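Local coordinates for protein beta-lactamase (Burkholderia cenocepacia, PDB 5E2G) that probably hydrolyses beta-lactams to substituted beta-amino acids, as a member of the class-C beta-lactamase family, at residues Gly143-Tyr148 / Ala293-Ala298; Tyr257-Pro262 / Ser297-Pro302. One frame throughout, in Å; residues are numbered along the deposited sequence.

Interaction 1: residues Gly143-Tyr148 / Ala293-Ala298; sequences GTHRKY and AVPASA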
ATOM      1  N   GLY A 143      -4.515  17.257 -10.799  1.00 19.75           N
ATOM      2  CA  GLY A 143      -5.783  16.975 -10.158  1.00 18.27           C
ATOM      3  C   GLY A 143      -6.949  16.711 -11.082  1.00 18.85           C
ATOM      4  O   GLY A 143      -8.093  16.812 -10.644  1.00 22.05           O
ATOM      5  N   THR A 144      -6.705  16.372 -12.351  1.00 18.33           N
ATOM      6  CA  THR A 144      -7.780  16.082 -13.294  1.00 19.15           C
ATOM      7  C   THR A 144      -7.749  14.670 -13.857  1.00 20.74           C
ATOM      8  O   THR A 144      -8.765  14.228 -14.409  1.00 23.09           O
ATOM      9  CB  THR A 144      -7.756  17.049 -14.495  1.00 18.72           C
ATOM     10  OG1 THR A 144      -6.554  16.853 -15.244  1.00 20.97           O
ATOM     11  CG2 THR A 144      -7.846  18.488 -14.057  1.00 18.51           C
ATOM     12  N   HIS A 145      -6.624  13.967 -13.778  1.00 18.07           N
ATOM     13  CA  HIS A 145      -6.551  12.616 -14.304  1.00 15.83           C
ATOM     14  C   HIS A 145      -5.769  11.739 -13.348  1.00 17.86           C
ATOM     15  O   HIS A 145      -4.743  12.156 -12.809  1.00 21.47           O
ATOM     16  CB  HIS A 145      -5.910  12.589 -15.693  1.00 17.32           C
ATOM     17  CG  HIS A 145      -6.773  13.192 -16.754  1.00 20.36           C
ATOM     18  ND1 HIS A 145      -7.010  14.547 -16.838  1.00 18.38           N
ATOM     19  CD2 HIS A 145      -7.485  12.621 -17.754  1.00 23.24           C
ATOM     20  CE1 HIS A 145      -7.831  14.787 -17.844  1.00 19.89           C
ATOM     21  NE2 HIS A 145      -8.124  13.637 -18.424  1.00 23.05           N
ATOM     22  N   ARG A 146      -6.253  10.520 -13.156  1.00 17.75           N
ATOM     23  CA  ARG A 146      -5.616   9.556 -12.273  1.00 15.53           C
ATOM     24  C   ARG A 146      -4.754   8.626 -13.111  1.00 17.63           C
ATOM     25  O   ARG A 146      -5.253   7.965 -14.027  1.00 17.87           O
ATOM     26  CB  ARG A 146      -6.652   8.759 -11.487  1.00 17.01           C
ATOM     27  CG  ARG A 146      -6.042   7.775 -10.499  1.00 17.65           C
ATOM     28  CD  ARG A 146      -7.130   6.993  -9.791  1.00 18.79           C
ATOM     29  NE  ARG A 146      -6.621   6.039  -8.815  1.00 19.29           N
ATOM     30  CZ  ARG A 146      -6.122   4.841  -9.112  1.00 19.69           C
ATOM     31  NH1 ARG A 146      -6.035   4.438 -10.372  1.00 17.36           N
ATOM     32  NH2 ARG A 146      -5.697   4.049  -8.136  1.00 18.99           N
ATOM     33  N   LYS A 147      -3.469   8.561 -12.785  1.00 19.34           N
ATOM     34  CA  LYS A 147      -2.518   7.774 -13.553  1.00 23.26           C
ATOM     35  C   LYS A 147      -1.526   7.164 -12.579  1.00 27.48           C
ATOM     36  O   LYS A 147      -0.790   7.893 -11.908  1.00 27.61           O
ATOM     37  CB  LYS A 147      -1.811   8.644 -14.594  1.00 25.22           C
ATOM     38  CG  LYS A 147      -0.702   7.952 -15.353  1.00 27.42           C
ATOM     39  CD  LYS A 147      -1.233   6.800 -16.144  1.00 28.91           C
ATOM     40  CE  LYS A 147      -0.108   6.112 -16.869  1.00 35.37           C
ATOM     41  NZ  LYS A 147       0.498   7.037 -17.861  1.00 43.68           N
ATOM     42  N   TYR A 148      -1.517   5.835 -12.503  1.00 33.84           N
ATOM     43  CA  TYR A 148      -0.682   5.127 -11.541  1.00 39.02           C
ATOM     44  C   TYR A 148       0.798   5.345 -11.835  1.00 37.73           C
ATOM     45  O   TYR A 148       1.238   5.201 -12.976  1.00 38.36           O
ATOM     46  CB  TYR A 148      -1.013   3.641 -11.569  1.00 49.96           C
ATOM     47  CG  TYR A 148      -0.818   3.000 -10.230  1.00 62.01           C
ATOM     48  CD1 TYR A 148      -1.675   3.299  -9.179  1.00 64.76           C
ATOM     49  CD2 TYR A 148       0.236   2.117  -9.999  1.00 67.89           C
ATOM     50  CE1 TYR A 148      -1.502   2.737  -7.938  1.00 67.56           C
ATOM     51  CE2 TYR A 148       0.417   1.541  -8.755  1.00 71.10           C
ATOM     52  CZ  TYR A 148      -0.461   1.858  -7.730  1.00 69.60           C
ATOM     53  OH  TYR A 148      -0.309   1.304  -6.489  1.00 66.36           O
ATOM     54  N   ALA A 293      -4.756   6.667 -18.071  1.00 23.16           N
ATOM     55  CA  ALA A 293      -4.934   7.977 -17.448  1.00 24.04           C
ATOM     56  C   ALA A 293      -6.431   8.259 -17.358  1.00 26.42           C
ATOM     57  O   ALA A 293      -7.022   8.897 -18.231  1.00 32.16           O
ATOM     58  CB  ALA A 293      -4.206   9.057 -18.240  1.00 28.03           C
ATOM     59  N   VAL A 294      -7.040   7.787 -16.283  1.00 21.11           N
ATOM     60  CA  VAL A 294      -8.494   7.858 -16.124  1.00 19.80           C
ATOM     61  C   VAL A 294      -8.876   9.278 -15.719  1.00 22.15           C
ATOM     62  O   VAL A 294      -8.236   9.851 -14.824  1.00 25.07           O
ATOM     63  CB  VAL A 294      -8.957   6.845 -15.080  1.00 19.39           C
ATOM     64  CG1 VAL A 294     -10.474   6.840 -14.973  1.00 23.62           C
ATOM     65  CG2 VAL A 294      -8.437   5.458 -15.418  1.00 18.50           C
ATOM     66  N   PRO A 295      -9.881   9.884 -16.345  1.00 20.16           N
ATOM     67  CA  PRO A 295     -10.382  11.167 -15.843  1.00 19.65           C
ATOM     68  C   PRO A 295     -10.871  11.021 -14.411  1.00 21.04           C
ATOM     69  O   PRO A 295     -11.554  10.057 -14.063  1.00 23.27           O
ATOM     70  CB  PRO A 295     -11.520  11.505 -16.809  1.00 20.01           C
ATOM     71  CG  PRO A 295     -11.125  10.817 -18.071  1.00 21.34           C
ATOM     72  CD  PRO A 295     -10.479   9.530 -17.642  1.00 20.69           C
ATOM     73  N   ALA A 296     -10.498  11.980 -13.576  1.00 18.51           N
ATOM     74  CA  ALA A 296     -10.752  11.918 -12.144  1.00 13.56           C
ATOM     75  C   ALA A 296     -11.497  13.171 -11.727  1.00 15.85           C
ATOM     76  O   ALA A 296     -10.995  14.282 -11.916  1.00 19.52           O
ATOM     77  CB  ALA A 296      -9.442  11.795 -11.369  1.00 13.85           C
ATOM     78  N   SER A 297     -12.682  13.008 -11.158  1.00 13.89           N
ATOM     79  CA  SER A 297     -13.467  14.159 -10.733  1.00 13.51           C
ATOM     80  C   SER A 297     -13.285  14.374  -9.238  1.00 16.50           C
ATOM     81  O   SER A 297     -13.444  13.444  -8.445  1.00 16.34           O
ATOM     82  CB  SER A 297     -14.943  13.994 -11.089  1.00 22.22           C
ATOM     83  OG  SER A 297     -15.405  12.700 -10.785  1.00 29.59           O
ATOM     84  N   ALA A 298     -12.930  15.596  -8.864  1.00 19.00           N
ATOM     85  CA  ALA A 298     -12.720  15.918  -7.463  1.00 19.14           C
ATOM     86  C   ALA A 298     -14.035  15.854  -6.699  1.00 17.29           C
ATOM     87  O   ALA A 298     -15.084  16.275  -7.193  1.00 23.17           O
ATOM     88  CB  ALA A 298     -12.097  17.306  -7.329  1.00 19.36           C
TER
HETATM   89  O   HOH W   1     -11.256  17.259 -11.908  1.00 26.17           O
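Residues 145-146 pair antiparallel with the strand that begins near Val-294: Arg-146 and Val-294 form a hydrogen-bonded pair, His-145 and Pro-295 the non-hydrogen-bonded pair next to it. Arg-146 N reaches Val-294 O at 2.7 Å, nearly along the C=O axis. Val-294 N returns a more bent bond to Arg-146 O (2.9 Å, 138° at the hydrogen). One residue beyond Pro-295, Ala-296 N donates to Thr-144 O at 3.0 Å from above the carbonyl plane. A water then extends the ladder, donating to Ala-296 O and weakly to Gly-143 O.

The His-145 ring, its CG anti to the carbonyl carbon, crosses Pro-295 obliquely, with CD2 4.1 Å from Pro-295 CG. Its ND1 donates in the ring plane to Thr-144 OG1 (2.8 Å), which fixes the ring's rotation, while Ala-293 O lies at the ring edge. Arg-146 sets CB against Ala-296 CB (4.1 Å); its extended chain then leaves the pair, so that NE bonds Gln-265 and NH2 forms a salt bridge with Glu-270. Lys-147 lays CD alongside the backbone of Ala-293.

The ladder forms one margin of the large antiparallel sheet: strand 256-260 flanks 294-303 across from 145-146, Met-289 of helix 287-291 touches Arg-146 and Val-294, and Tyr-140 stacks on His-145.

Interaction 2: residues Tyr257-Pro262 / Ser297-Pro302; sequences YFRAGP and SAIQPP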
ATOM      1  N   TYR A 257     -11.146  11.674  -2.064  1.00 13.25           N
ATOM      2  CA  TYR A 257     -10.793  12.892  -2.790  1.00 11.85           C
ATOM      3  C   TYR A 257     -11.246  12.921  -4.242  1.00 14.92           C
ATOM      4  O   TYR A 257     -11.595  13.995  -4.745  1.00 12.29           O
ATOM      5  CB  TYR A 257      -9.276  13.102  -2.745  1.00 12.36           C
ATOM      6  CG  TYR A 257      -8.754  13.420  -1.369  1.00 14.57           C
ATOM      7  CD1 TYR A 257      -8.991  14.655  -0.787  1.00 13.86           C
ATOM      8  CD2 TYR A 257      -8.021  12.483  -0.649  1.00 17.27           C
ATOM      9  CE1 TYR A 257      -8.504  14.954   0.483  1.00 14.45           C
ATOM     10  CE2 TYR A 257      -7.533  12.767   0.616  1.00 16.01           C
ATOM     11  CZ  TYR A 257      -7.774  14.003   1.178  1.00 14.20           C
ATOM     12  OH  TYR A 257      -7.288  14.284   2.432  1.00 14.00           O
ATOM     13  N   PHE A 258     -11.212  11.782  -4.946  1.00 13.92           N
ATOM     14  CA  PHE A 258     -11.556  11.726  -6.361  1.00 12.41           C
ATOM     15  C   PHE A 258     -12.392  10.494  -6.657  1.00 12.06           C
ATOM     16  O   PHE A 258     -12.187   9.436  -6.063  1.00 15.27           O
ATOM     17  CB  PHE A 258     -10.326  11.646  -7.268  1.00 12.76           C
ATOM     18  CG  PHE A 258      -9.453  12.862  -7.248  1.00 13.75           C
ATOM     19  CD1 PHE A 258      -8.345  12.923  -6.407  1.00 15.49           C
ATOM     20  CD2 PHE A 258      -9.708  13.924  -8.102  1.00 15.07           C
ATOM     21  CE1 PHE A 258      -7.522  14.040  -6.398  1.00 15.08           C
ATOM     22  CE2 PHE A 258      -8.892  15.040  -8.106  1.00 14.58           C
ATOM     23  CZ  PHE A 258      -7.796  15.100  -7.248  1.00 15.89           C
ATOM     24  N   ARG A 259     -13.318  10.633  -7.602  1.00 12.62           N
ATOM     25  CA  ARG A 259     -13.844   9.487  -8.330  1.00 13.74           C
ATOM     26  C   ARG A 259     -12.986   9.255  -9.562  1.00 16.00           C
ATOM     27  O   ARG A 259     -12.636  10.203 -10.265  1.00 16.39           O
ATOM     28  CB  ARG A 259     -15.286   9.709  -8.784  1.00 14.23           C
ATOM     29  CG  ARG A 259     -16.194  10.256  -7.738  1.00 14.72           C
ATOM     30  CD  ARG A 259     -16.442   9.270  -6.626  1.00 14.54           C
ATOM     31  NE  ARG A 259     -17.392   9.842  -5.681  1.00 17.22           N
ATOM     32  CZ  ARG A 259     -17.798   9.249  -4.571  1.00 17.31           C
ATOM     33  NH1 ARG A 259     -17.329   8.050  -4.263  1.00 18.08           N
ATOM     34  NH2 ARG A 259     -18.677   9.856  -3.780  1.00 13.35           N
ATOM     35  N   ALA A 260     -12.652   7.994  -9.826  1.00 16.18           N
ATOM     36  CA  ALA A 260     -12.043   7.610 -11.100  1.00 15.63           C
ATOM     37  C   ALA A 260     -12.720   6.324 -11.546  1.00 17.95           C
ATOM     38  O   ALA A 260     -12.507   5.269 -10.943  1.00 16.10           O
ATOM     39  CB  ALA A 260     -10.531   7.429 -10.985  1.00 17.35           C
ATOM     40  N   GLY A 261     -13.546   6.414 -12.586  1.00 19.13           N
ATOM     41  CA  GLY A 261     -14.409   5.319 -12.947  1.00 19.39           C
ATOM     42  C   GLY A 261     -15.167   4.797 -11.741  1.00 14.81           C
ATOM     43  O   GLY A 261     -15.801   5.555 -11.006  1.00 17.71           O
ATOM     44  N   PRO A 262     -15.075   3.485 -11.498  1.00 17.63           N
ATOM     45  CA  PRO A 262     -15.782   2.876 -10.359  1.00 18.35           C
ATOM     46  C   PRO A 262     -15.103   3.103  -9.021  1.00 16.06           C
ATOM     47  O   PRO A 262     -15.691   2.789  -7.975  1.00 16.12           O
ATOM     48  CB  PRO A 262     -15.750   1.392 -10.709  1.00 20.00           C
ATOM     49  CG  PRO A 262     -14.400   1.252 -11.379  1.00 18.42           C
ATOM     50  CD  PRO A 262     -14.268   2.491 -12.231  1.00 17.40           C
ATOM     51  N   SER A 297     -12.682  13.008 -11.158  1.00 13.89           N
ATOM     52  CA  SER A 297     -13.467  14.159 -10.733  1.00 13.51           C
ATOM     53  C   SER A 297     -13.285  14.374  -9.238  1.00 16.50           C
ATOM     54  O   SER A 297     -13.444  13.444  -8.445  1.00 16.34           O
ATOM     55  CB  SER A 297     -14.943  13.994 -11.089  1.00 22.22           C
ATOM     56  OG  SER A 297     -15.405  12.700 -10.785  1.00 29.59           O
ATOM     57  N   ALA A 298     -12.930  15.596  -8.864  1.00 19.00           N
ATOM     58  CA  ALA A 298     -12.720  15.918  -7.463  1.00 19.14           C
ATOM     59  C   ALA A 298     -14.035  15.854  -6.699  1.00 17.29           C
ATOM     60  O   ALA A 298     -15.084  16.275  -7.193  1.00 23.17           O
ATOM     61  CB  ALA A 298     -12.097  17.306  -7.329  1.00 19.36           C
ATOM     62  N   ILE A 299     -13.976  15.294  -5.497  1.00 14.39           N
ATOM     63  CA  ILE A 299     -15.114  15.269  -4.585  1.00 13.08           C
ATOM     64  C   ILE A 299     -15.011  16.499  -3.693  1.00 14.85           C
ATOM     65  O   ILE A 299     -13.983  16.715  -3.038  1.00 14.46           O
ATOM     66  CB  ILE A 299     -15.133  13.969  -3.761  1.00 12.80           C
ATOM     67  CG1 ILE A 299     -15.086  12.759  -4.692  1.00 12.62           C
ATOM     68  CG2 ILE A 299     -16.357  13.907  -2.879  1.00 13.10           C
ATOM     69  CD1 ILE A 299     -15.056  11.470  -3.985  1.00 13.52           C
ATOM     70  N   GLN A 300     -16.058  17.321  -3.695  1.00 15.40           N
ATOM     71  CA  GLN A 300     -16.074  18.597  -2.972  1.00 15.91           C
ATOM     72  C   GLN A 300     -17.379  18.736  -2.171  1.00 16.27           C
ATOM     73  O   GLN A 300     -18.455  18.872  -2.753  1.00 19.16           O
ATOM     74  CB  GLN A 300     -15.923  19.778  -3.945  1.00 21.73           C
ATOM     75  CG  GLN A 300     -14.715  19.698  -4.885  1.00 32.31           C
ATOM     76  CD  GLN A 300     -14.885  20.474  -6.217  1.00 42.54           C
ATOM     77  OE1 GLN A 300     -16.004  20.727  -6.676  1.00 46.40           O
ATOM     78  NE2 GLN A 300     -13.759  20.831  -6.841  1.00 42.85           N
ATOM     79  N   PRO A 301     -17.300  18.689  -0.832  1.00 17.08           N
ATOM     80  CA  PRO A 301     -16.091  18.513  -0.024  1.00 17.55           C
ATOM     81  C   PRO A 301     -15.662  17.058  -0.040  1.00 15.73           C
ATOM     82  O   PRO A 301     -16.516  16.210  -0.298  1.00 17.52           O
ATOM     83  CB  PRO A 301     -16.540  18.948   1.376  1.00 18.26           C
ATOM     84  CG  PRO A 301     -17.995  18.608   1.409  1.00 15.27           C
ATOM     85  CD  PRO A 301     -18.510  18.787   0.004  1.00 15.27           C
ATOM     86  N   PRO A 302     -14.381  16.783   0.210  1.00 13.48           N
ATOM     87  CA  PRO A 302     -13.915  15.396   0.202  1.00 13.01           C
ATOM     88  C   PRO A 302     -14.751  14.548   1.148  1.00 13.15           C
ATOM     89  O   PRO A 302     -15.293  15.039   2.135  1.00 18.39           O
ATOM     90  CB  PRO A 302     -12.463  15.508   0.675  1.00 17.73           C
ATOM     91  CG  PRO A 302     -12.055  16.881   0.291  1.00 18.11           C
ATOM     92  CD  PRO A 302     -13.283  17.724   0.491  1.00 17.35           C
TER
HETATM   93  O   HOH W   2     -11.575  16.499  -3.378  1.00 29.70           O
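Ile-299 CD1 sits over one face of the Arg-259 guanidinium, offset toward its rim and 3.3 Å from Arg-259 NE. The Phe-258 ring meets Ala-298 obliquely, with CD2 on the CA and CE2 on the CB, the latter pair 4.0 Å apart. An oblique contact also joins the Tyr-257 ring to Pro-302, through Tyr-257 CD1 and Pro-302 CB at 3.9 Å.

The arginine and isoleucine side chains cross at about a right angle. A bend at chi2 (-68°) turns the otherwise extended end of Arg-259 across the tip of Ile-299, whose CD1 is carried out by an anti chi2 of 178°. Thr-264 OG1 is hydrogen-bonded to Arg-259 NH1 and helps hold the group there. Nearer the backbone, Arg-259 CB packs against Ser-297 OG, which occupies the crowded position between its own N and carbonyl carbon.

Between these two layers of side chains, Phe-258 with Ala-298 on one face and Arg-259 with Ser-297 on the other, the strands run antiparallel. Arg-259 and Ser-297 exchange two bonds, N to O each way, both lying in the acceptor's carbonyl plane. Ile-299 N donates almost straight (176°) to Tyr-257 O at 2.8 Å, from above that carbonyl's plane. The same oxygen accepts a water that also donates to Ile-299 O, so two donors grip it before the chain turns its corner at Gln-300 and the cis peptide preceding Pro-301.

On its other edge strand 256-260 meets strand 263-265, where Tyr-257 and Phe-258 together face Gln-265 in a classic beta bulge; Phe-258 also packs on Thr-109 and Thr-111, and Tyr-257 on Leu-83.

Interactions 1 and 2 lie side by side, centres 9 Å apart, and share Ser-297 and Ala-298. Strand 294-303 is the common element: its two edges bond to different partners, 145-146 in interaction 1 and 256-260 in interaction 2. Along the chain the order is 143-148, 257-262, then the shared strand, so the strand latest in sequence lies between the other two. Direct packing joins the contacts, with Ala-296 CB against Phe-258 CD2 (3.9 Å) and Arg-146 CD against Ala-260 CB (3.6 Å). Together they build the 145-146 margin of the large antiparallel sheet; just after that strand comes Tyr-148, which bonds to Lys-313 and probably belongs to the active site, as in related serine beta-lactamases.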